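PDB 6BFI: VIN1, which binds actin filaments and may play a role in cell-cell adhesion, as a sponge member of the vinculin/alpha-catenin family. Local coordinates for residues 399-403 / 456-460; 145-149 / 231-235; 375-379 / 536-540. All coordinates share one frame; numbering follows the deposited sequence.

Contact 1: 399-403 / 456-460; sequences RQANF and ARVVL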
loop_
_atom_site.group_PDB
_atom_site.type_symbol
_atom_site.label_atom_id
_atom_site.label_comp_id
_atom_site.label_asym_id
_atom_site.label_seq_id
_atom_site.Cartn_x
_atom_site.Cartn_y
_atom_site.Cartn_z
ATOM N N ARG A 399 -7.232 42.595 -15.385
ATOM C CA ARG A 399 -6.361 41.488 -15.009
ATOM C C ARG A 399 -6.753 40.898 -13.659
ATOM O O ARG A 399 -6.547 39.702 -13.420
ATOM C CB ARG A 399 -4.906 41.958 -14.994
ATOM C CG ARG A 399 -4.637 43.117 -14.039
ATOM C CD ARG A 399 -3.410 43.909 -14.466
ATOM N NE ARG A 399 -2.215 43.075 -14.552
ATOM C CZ ARG A 399 -1.400 42.835 -13.531
ATOM N NH1 ARG A 399 -1.650 43.364 -12.343
ATOM N NH2 ARG A 399 -0.334 42.065 -13.700
ATOM N N GLN A 400 -7.325 41.717 -12.773
ATOM C CA GLN A 400 -7.739 41.225 -11.463
ATOM C C GLN A 400 -8.940 40.295 -11.578
ATOM O O GLN A 400 -8.988 39.251 -10.917
ATOM C CB GLN A 400 -8.058 42.401 -10.539
ATOM C CG GLN A 400 -6.895 43.356 -10.318
ATOM C CD GLN A 400 -5.844 42.792 -9.381
ATOM O OE1 GLN A 400 -6.134 41.928 -8.554
ATOM N NE2 GLN A 400 -4.614 43.279 -9.506
ATOM N N ALA A 401 -9.919 40.656 -12.411
ATOM C CA ALA A 401 -11.092 39.806 -12.586
ATOM C C ALA A 401 -10.720 38.492 -13.266
ATOM O O ALA A 401 -11.141 37.412 -12.830
ATOM C CB ALA A 401 -12.163 40.548 -13.386
ATOM N N ASN A 402 -9.930 38.570 -14.341
ATOM C CA ASN A 402 -9.454 37.361 -15.008
ATOM C C ASN A 402 -8.676 36.479 -14.042
ATOM O O ASN A 402 -8.879 35.259 -13.993
ATOM C CB ASN A 402 -8.584 37.732 -16.210
ATOM C CG ASN A 402 -9.391 38.283 -17.368
ATOM O OD1 ASN A 402 -10.590 38.529 -17.242
ATOM N ND2 ASN A 402 -8.734 38.484 -18.504
ATOM N N PHE A 403 -7.781 37.082 -13.257
ATOM C CA PHE A 403 -6.984 36.301 -12.320
ATOM C C PHE A 403 -7.862 35.639 -11.266
ATOM O O PHE A 403 -7.631 34.485 -10.892
ATOM C CB PHE A 403 -5.928 37.183 -11.656
ATOM C CG PHE A 403 -5.029 36.434 -10.717
ATOM C CD1 PHE A 403 -3.911 35.771 -11.193
ATOM C CD2 PHE A 403 -5.309 36.378 -9.362
ATOM C CE1 PHE A 403 -3.084 35.076 -10.334
ATOM C CE2 PHE A 403 -4.486 35.685 -8.501
ATOM C CZ PHE A 403 -3.372 35.032 -8.988
ATOM N N ALA A 456 1.182 32.673 -7.875
ATOM C CA ALA A 456 0.647 33.382 -9.032
ATOM C C ALA A 456 0.173 34.778 -8.656
ATOM O O ALA A 456 0.220 35.690 -9.487
ATOM C CB ALA A 456 -0.493 32.582 -9.661
ATOM N N ARG A 457 -0.278 34.967 -7.416
ATOM C CA ARG A 457 -0.675 36.296 -6.970
ATOM C C ARG A 457 0.532 37.189 -6.709
ATOM O O ARG A 457 0.438 38.408 -6.882
ATOM C CB ARG A 457 -1.544 36.199 -5.715
ATOM C CG ARG A 457 -2.436 37.413 -5.489
ATOM C CD ARG A 457 -3.299 37.266 -4.246
ATOM N NE ARG A 457 -4.240 36.154 -4.345
ATOM C CZ ARG A 457 -5.475 36.264 -4.824
ATOM N NH1 ARG A 457 -5.922 37.437 -5.256
ATOM N NH2 ARG A 457 -6.266 35.200 -4.875
ATOM N N VAL A 458 1.665 36.610 -6.300
ATOM C CA VAL A 458 2.892 37.393 -6.204
ATOM C C VAL A 458 3.336 37.845 -7.586
ATOM O O VAL A 458 3.763 38.993 -7.770
ATOM C CB VAL A 458 4.002 36.597 -5.494
ATOM C CG1 VAL A 458 5.310 37.390 -5.503
ATOM C CG2 VAL A 458 3.595 36.260 -4.071
ATOM N N VAL A 459 3.248 36.956 -8.579
ATOM C CA VAL A 459 3.602 37.364 -9.935
ATOM C C VAL A 459 2.640 38.431 -10.443
ATOM O O VAL A 459 3.057 39.413 -11.070
ATOM C CB VAL A 459 3.643 36.147 -10.874
ATOM C CG1 VAL A 459 3.741 36.600 -12.326
ATOM C CG2 VAL A 459 4.818 35.265 -10.522
ATOM N N LEU A 460 1.345 38.266 -10.164
ATOM C CA LEU A 460 0.339 39.201 -10.659
ATOM C C LEU A 460 0.627 40.628 -10.206
ATOM O O LEU A 460 0.424 41.581 -10.967
ATOM C CB LEU A 460 -1.050 38.771 -10.191
ATOM C CG LEU A 460 -2.200 39.717 -10.544
ATOM C CD1 LEU A 460 -2.502 39.674 -12.037
ATOM C CD2 LEU A 460 -3.439 39.400 -9.722
#
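Leu460 lays its CD2 methyl over one face of the Phe403 ring, 3.8 Å from the ring centroid, a CH-pi contact displaced toward the CG side, where CD2 and Phe403 CG are 3.5 Å apart. With CG anti to the backbone N (chi1 -178°), the phenyl group reaches over to the partner helix and ends against its backbone. There CE1 of Phe403 meets the CB of Ala456 at 3.7 Å, close to the ring plane, and CZ approaches the backbone N of Arg457. The guanidinium of Arg457 takes the other far corner of the ring: Phe403 CE2 sits over the centre of its face, and the two planes are nearly perpendicular, so the aromatic edge points into the flat cation. The other methyl of Leu460, CD1, packs over a face of the Arg399 guanidinium toward its rim, 3.6 Å from Arg399 NH2. The same arginine grips Leu460 O end-on with both terminal nitrogens. Arg399 NH2 donates to Leu460 O at 2.9 Å, in the carbonyl plane on a lone pair, while Arg399 NH1 reaches the same oxygen at 3.1 Å from a tilted position; both bonds are moderately bent. Since Leu460 is the last residue of helix 452-460, this fork supplies donors to a carbonyl at the helix C-terminus, and its positive charge probably suits that end of the dipole. Arg399 NH2 also bonds Ala392 O, tying the preceding loop to this helix end. Helix 381-390 contributes Leu386 and Ala390 to the apolar cluster of Phe403 and Ala456. The two short segments run antiparallel at 169° with axes 11.8 Å apart, and Phe403, Leu460 and Arg399 span the separation. Antiparallel helix packing is typical of the helical bundles of the vinculin family.

Contact 2: 145-149 / 231-235; sequences LDVAK and RDYVI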
loop_
_atom_site.group_PDB
_atom_site.type_symbol
_atom_site.label_atom_id
_atom_site.label_comp_id
_atom_site.label_asym_id
_atom_site.label_seq_id
_atom_site.Cartn_x
_atom_site.Cartn_y
_atom_site.Cartn_z
ATOM N N LEU A 145 15.993 25.726 10.585
ATOM C CA LEU A 145 15.100 26.042 9.472
ATOM C C LEU A 145 14.332 27.339 9.710
ATOM O O LEU A 145 14.115 28.121 8.776
ATOM C CB LEU A 145 14.127 24.889 9.232
ATOM C CG LEU A 145 14.664 23.705 8.431
ATOM C CD1 LEU A 145 13.598 22.631 8.303
ATOM C CD2 LEU A 145 15.137 24.167 7.061
ATOM N N ASP A 146 13.918 27.592 10.953
ATOM C CA ASP A 146 13.046 28.725 11.241
ATOM C C ASP A 146 13.732 30.075 11.064
ATOM O O ASP A 146 13.041 31.099 11.041
ATOM C CB ASP A 146 12.496 28.609 12.665
ATOM C CG ASP A 146 11.026 28.972 12.753
ATOM O OD1 ASP A 146 10.238 28.463 11.930
ATOM O OD2 ASP A 146 10.658 29.768 13.643
ATOM N N VAL A 147 15.061 30.104 10.941
ATOM C CA VAL A 147 15.776 31.363 10.754
ATOM C C VAL A 147 15.431 32.013 9.417
ATOM O O VAL A 147 15.528 33.238 9.280
ATOM C CB VAL A 147 17.294 31.115 10.895
ATOM C CG1 VAL A 147 18.090 32.377 10.616
ATOM C CG2 VAL A 147 17.618 30.590 12.284
ATOM N N ALA A 148 14.994 31.225 8.435
ATOM C CA ALA A 148 14.745 31.753 7.097
ATOM C C ALA A 148 13.618 32.779 7.063
ATOM O O ALA A 148 13.517 33.538 6.092
ATOM C CB ALA A 148 14.435 30.609 6.136
ATOM N N LYS A 149 12.779 32.834 8.098
ATOM C CA LYS A 149 11.646 33.755 8.083
ATOM C C LYS A 149 12.061 35.212 8.256
ATOM O O LYS A 149 11.257 36.106 7.974
ATOM C CB LYS A 149 10.643 33.365 9.169
ATOM C CG LYS A 149 10.170 31.929 9.068
ATOM C CD LYS A 149 8.998 31.650 9.992
ATOM C CE LYS A 149 8.492 30.227 9.806
ATOM N NZ LYS A 149 7.278 29.950 10.620
ATOM N N ARG A 231 7.102 30.933 1.165
ATOM C CA ARG A 231 8.299 30.577 1.918
ATOM C C ARG A 231 7.952 29.761 3.160
ATOM O O ARG A 231 8.486 28.667 3.366
ATOM C CB ARG A 231 9.064 31.842 2.303
ATOM C CG ARG A 231 10.264 31.595 3.195
ATOM C CD ARG A 231 10.688 32.887 3.863
ATOM N NE ARG A 231 9.597 33.453 4.651
ATOM C CZ ARG A 231 9.542 34.716 5.056
ATOM N NH1 ARG A 231 10.517 35.561 4.742
ATOM N NH2 ARG A 231 8.506 35.137 5.771
ATOM N N ASP A 232 7.039 30.275 3.990
ATOM C CA ASP A 232 6.691 29.584 5.229
ATOM C C ASP A 232 6.012 28.246 4.958
ATOM O O ASP A 232 6.086 27.335 5.790
ATOM C CB ASP A 232 5.796 30.470 6.094
ATOM C CG ASP A 232 6.464 31.781 6.467
ATOM O OD1 ASP A 232 7.704 31.868 6.351
ATOM O OD2 ASP A 232 5.752 32.723 6.878
ATOM N N TYR A 233 5.345 28.114 3.811
ATOM C CA TYR A 233 4.803 26.821 3.417
ATOM C C TYR A 233 5.924 25.819 3.186
ATOM O O TYR A 233 5.843 24.668 3.638
ATOM C CB TYR A 233 3.943 26.971 2.160
ATOM C CG TYR A 233 3.621 25.663 1.469
ATOM C CD1 TYR A 233 2.558 24.876 1.890
ATOM C CD2 TYR A 233 4.376 25.221 0.390
ATOM C CE1 TYR A 233 2.260 23.681 1.261
ATOM C CE2 TYR A 233 4.087 24.031 -0.246
ATOM C CZ TYR A 233 3.028 23.263 0.194
ATOM O OH TYR A 233 2.734 22.072 -0.435
ATOM N N VAL A 234 6.984 26.236 2.487
ATOM C CA VAL A 234 8.100 25.320 2.271
ATOM C C VAL A 234 8.806 25.015 3.590
ATOM O O VAL A 234 9.223 23.874 3.841
ATOM C CB VAL A 234 9.068 25.891 1.220
ATOM C CG1 VAL A 234 10.209 24.918 0.965
ATOM C CG2 VAL A 234 8.320 26.193 -0.075
ATOM N N ILE A 235 8.937 26.020 4.459
ATOM C CA ILE A 235 9.545 25.797 5.768
ATOM C C ILE A 235 8.741 24.776 6.560
ATOM O O ILE A 235 9.305 23.921 7.252
ATOM C CB ILE A 235 9.679 27.124 6.534
ATOM C CG1 ILE A 235 10.522 28.118 5.738
ATOM C CG2 ILE A 235 10.296 26.889 7.907
ATOM C CD1 ILE A 235 10.616 29.489 6.374
HETATM O O HOH W 1 5.825 28.169 8.581
#
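Ile235 points its CD1 methyl at the turn formed by residues 146-149, where it meets Lys149 CG at 3.7 Å and Ala148 CB at 4.0 Å; its CG2 lies more loosely by Leu145 O, just before the turn. One helical turn earlier, Arg231 presents a flat face rather than an edge to the same backbone. The CA of Lys149 stands 3.8 Å above the centre of the guanidinium, and although Lys149 O comes within 3.4 Å of Arg231 NH1, the angle is too poor for a hydrogen bond. What fixes the guanidinium is its neighbour in the helix: Arg231 NE donates to Asp232 OD1 at 3.0 Å in a salt bridge that meets the carboxylate from above its plane, with a weaker bond from NH2. Lys149 then passes this carboxylate with its aliphatic part, CG lying near OD1, and, fully extended beyond CG, carries its amine past the carboxylate, with NZ not in contact with Asp232 OD1. Lys149 NZ forms a long salt bridge with Asp146 OD1 (3.6 Å) within the turn, and it donates at 3.1 Å to a water that in turn donates to Asp232 O. The amine thus links the turn to the backbone of the helix through solvent, on an exposed margin of the contact. The turn connects helix 102-145 to helix 154-178, whose Phe160 touches Ala148 and whose Leu164 and Met168 touch Leu145. Helix 185-215 also joins, with Ile209 on Ala148 and Leu205 on Ile235, so helix 224-249 packs against the connection between two helices.

Contact 3: 375-379 / 536-540; sequences DFVNV and RQANR
Arg536 starts with CB 3.6 Å from Val377 O, and only from CD outward does it run along Asn378. CD touches Asn378 CG at 3.6 Å, and there the chain bends (chi3 -65°), turning the flat end across the asparagine side chain. NE follows at 3.6 Å from Asn378 ND2, and CZ and NH1 continue a little farther from the same nitrogen. The amide and guanidinium planes are only 15° apart, with ND2 over one face of the guanidinium and offset toward its rim. The two flat groups lie nearly parallel but offset, with no hydrogen bond between them. Asn378, its CG anti to the backbone N at chi1 -172°, meanwhile turns OD1 to the backbone N of Gly381, a weak bond that caps the coming helix.

Next to this pair, Val377 CG2 meets Gln537 CG at 3.7 Å in a small apolar patch; the polar end of Gln537 is directed elsewhere, its NE2 bonded to Asp510. Arg540 runs past Phe376, its NE 3.2 Å from Phe376 O but at an angle too poor for a bond. This detail is tentative, for in one of its two conformers Arg540 NH2 pairs with Asp491 in a salt bridge. Segment 375-379 runs from the end of helix 344-375 into the loop before helix 381-390. Phe376 turns its ring away from the contact onto Met486 of helix 466-493 and Leu417 of helix 399-427, while helix 524-550, which carries the arginines, is flanked by helix 496-519 through Gln537 and by helix 572-584 through Ala538 and Asn539.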
loop_
_atom_site.group_PDB
_atom_site.type_symbol
_atom_site.label_atom_id
_atom_site.label_comp_id
_atom_site.label_asym_id
_atom_site.label_seq_id
_atom_site.Cartn_x
_atom_site.Cartn_y
_atom_site.Cartn_z
ATOM N N ASP A 375 -13.074 14.229 -15.402
ATOM C CA ASP A 375 -12.305 15.128 -14.547
ATOM C C ASP A 375 -10.836 15.226 -14.950
ATOM O O ASP A 375 -10.209 16.267 -14.721
ATOM C CB ASP A 375 -12.425 14.682 -13.089
ATOM C CG ASP A 375 -13.868 14.642 -12.608
ATOM O OD1 ASP A 375 -14.742 15.246 -13.266
ATOM O OD2 ASP A 375 -14.128 14.008 -11.562
ATOM N N PHE A 376 -10.268 14.180 -15.547
ATOM C CA PHE A 376 -8.862 14.170 -15.924
ATOM C C PHE A 376 -8.647 14.440 -17.408
ATOM O O PHE A 376 -7.570 14.142 -17.933
ATOM C CB PHE A 376 -8.218 12.835 -15.543
ATOM C CG PHE A 376 -7.962 12.676 -14.076
ATOM C CD1 PHE A 376 -8.980 12.289 -13.219
ATOM C CD2 PHE A 376 -6.700 12.900 -13.554
ATOM C CE1 PHE A 376 -8.743 12.136 -11.863
ATOM C CE2 PHE A 376 -6.456 12.751 -12.202
ATOM C CZ PHE A 376 -7.478 12.369 -11.355
ATOM N N VAL A 377 -9.646 14.998 -18.096
ATOM C CA VAL A 377 -9.510 15.231 -19.527
ATOM C C VAL A 377 -8.515 16.346 -19.828
ATOM O O VAL A 377 -7.949 16.392 -20.929
ATOM C CB VAL A 377 -10.887 15.535 -20.150
ATOM C CG1 VAL A 377 -11.371 16.923 -19.745
ATOM C CG2 VAL A 377 -10.833 15.400 -21.662
ATOM N N ASN A 378 -8.267 17.241 -18.864
ATOM C CA ASN A 378 -7.407 18.401 -19.087
ATOM C C ASN A 378 -6.819 18.805 -17.731
ATOM O O ASN A 378 -7.251 19.767 -17.092
ATOM C CB ASN A 378 -8.180 19.549 -19.734
ATOM C CG ASN A 378 -7.284 20.690 -20.158
ATOM O OD1 ASN A 378 -6.061 20.600 -20.065
ATOM N ND2 ASN A 378 -7.889 21.770 -20.644
ATOM N N VAL A 379 -5.814 18.046 -17.288
ATOM C CA VAL A 379 -5.267 18.237 -15.948
ATOM C C VAL A 379 -4.501 19.553 -15.853
ATOM O O VAL A 379 -4.648 20.300 -14.878
ATOM C CB VAL A 379 -4.385 17.037 -15.559
ATOM C CG1 VAL A 379 -3.727 17.276 -14.214
ATOM C CG2 VAL A 379 -5.209 15.762 -15.527
ATOM N N ARG A 536 -7.811 16.288 -26.760
ATOM C CA ARG A 536 -7.456 15.956 -25.383
ATOM C C ARG A 536 -8.013 14.596 -24.978
ATOM O O ARG A 536 -7.331 13.821 -24.295
ATOM C CB ARG A 536 -7.948 17.049 -24.431
ATOM C CG ARG A 536 -7.240 18.386 -24.608
ATOM C CD ARG A 536 -7.539 19.340 -23.458
ATOM N NE ARG A 536 -8.946 19.732 -23.410
ATOM C CZ ARG A 536 -9.437 20.828 -23.979
ATOM N NH1 ARG A 536 -8.636 21.649 -24.645
ATOM N NH2 ARG A 536 -10.730 21.107 -23.880
ATOM N N GLN A 537 -9.244 14.284 -25.389
ATOM C CA GLN A 537 -9.803 12.970 -25.080
ATOM C C GLN A 537 -9.011 11.860 -25.761
ATOM O O GLN A 537 -8.744 10.811 -25.158
ATOM C CB GLN A 537 -11.274 12.919 -25.487
ATOM C CG GLN A 537 -12.157 13.895 -24.729
ATOM C CD GLN A 537 -13.598 13.865 -25.192
ATOM O OE1 GLN A 537 -14.231 12.808 -25.233
ATOM N NE2 GLN A 537 -14.128 15.030 -25.548
ATOM N N ALA A 538 -8.610 12.079 -27.017
ATOM C CA ALA A 538 -7.808 11.088 -27.723
ATOM C C ALA A 538 -6.456 10.887 -27.048
ATOM O O ALA A 538 -5.998 9.748 -26.887
ATOM C CB ALA A 538 -7.623 11.504 -29.181
ATOM N N ASN A 539 -5.799 11.981 -26.644
ATOM C CA ASN A 539 -4.516 11.838 -25.962
ATOM C C ASN A 539 -4.673 11.164 -24.606
ATOM O O ASN A 539 -3.763 10.454 -24.159
ATOM C CB ASN A 539 -3.836 13.199 -25.819
ATOM C CG ASN A 539 -2.711 13.387 -26.819
ATOM O OD1 ASN A 539 -1.600 12.898 -26.616
ATOM N ND2 ASN A 539 -2.995 14.091 -27.908
ATOM N N ARG A 540 -5.810 11.368 -23.937
ATOM C CA ARG A 540 -6.079 10.616 -22.717
ATOM C C ARG A 540 -6.227 9.129 -23.014
ATOM O O ARG A 540 -5.781 8.282 -22.227
ATOM C CB ARG A 540 -7.327 11.167 -22.028
ATOM C CG ARG A 540 -7.053 12.418 -21.205
ATOM C CD ARG A 540 -6.190 12.072 -20.006
ATOM N NE ARG A 540 -6.904 11.192 -19.085
ATOM C CZ ARG A 540 -6.322 10.289 -18.304
ATOM N NH1 ARG A 540 -5.006 10.126 -18.334
ATOM N NH2 ARG A 540 -7.059 9.539 -17.496
#

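In the fold
All three contacts are partly buried. Contacts 1 and 2 set buried apolar residues beside more open polar ones, Phe403 and Leu460 beside Arg399, Ile235 beside Lys149; in contact 3 no touching residue is fully exposed. Contact 1 joins two antiparallel helices through an aromatic-aliphatic centre and direct hydrogen bonds to a helix end, whereas contacts 2 and 3 each set a connection between helices against the side of a helix, relying on packing and on arginine faces. Contacts 1 and 2, about 24 Å apart between centres, share no touching atoms, yet helix 224-249 of contact 2 also meets Arg457. The link in contact 3 leads into helix 381-390, which packs on Phe403.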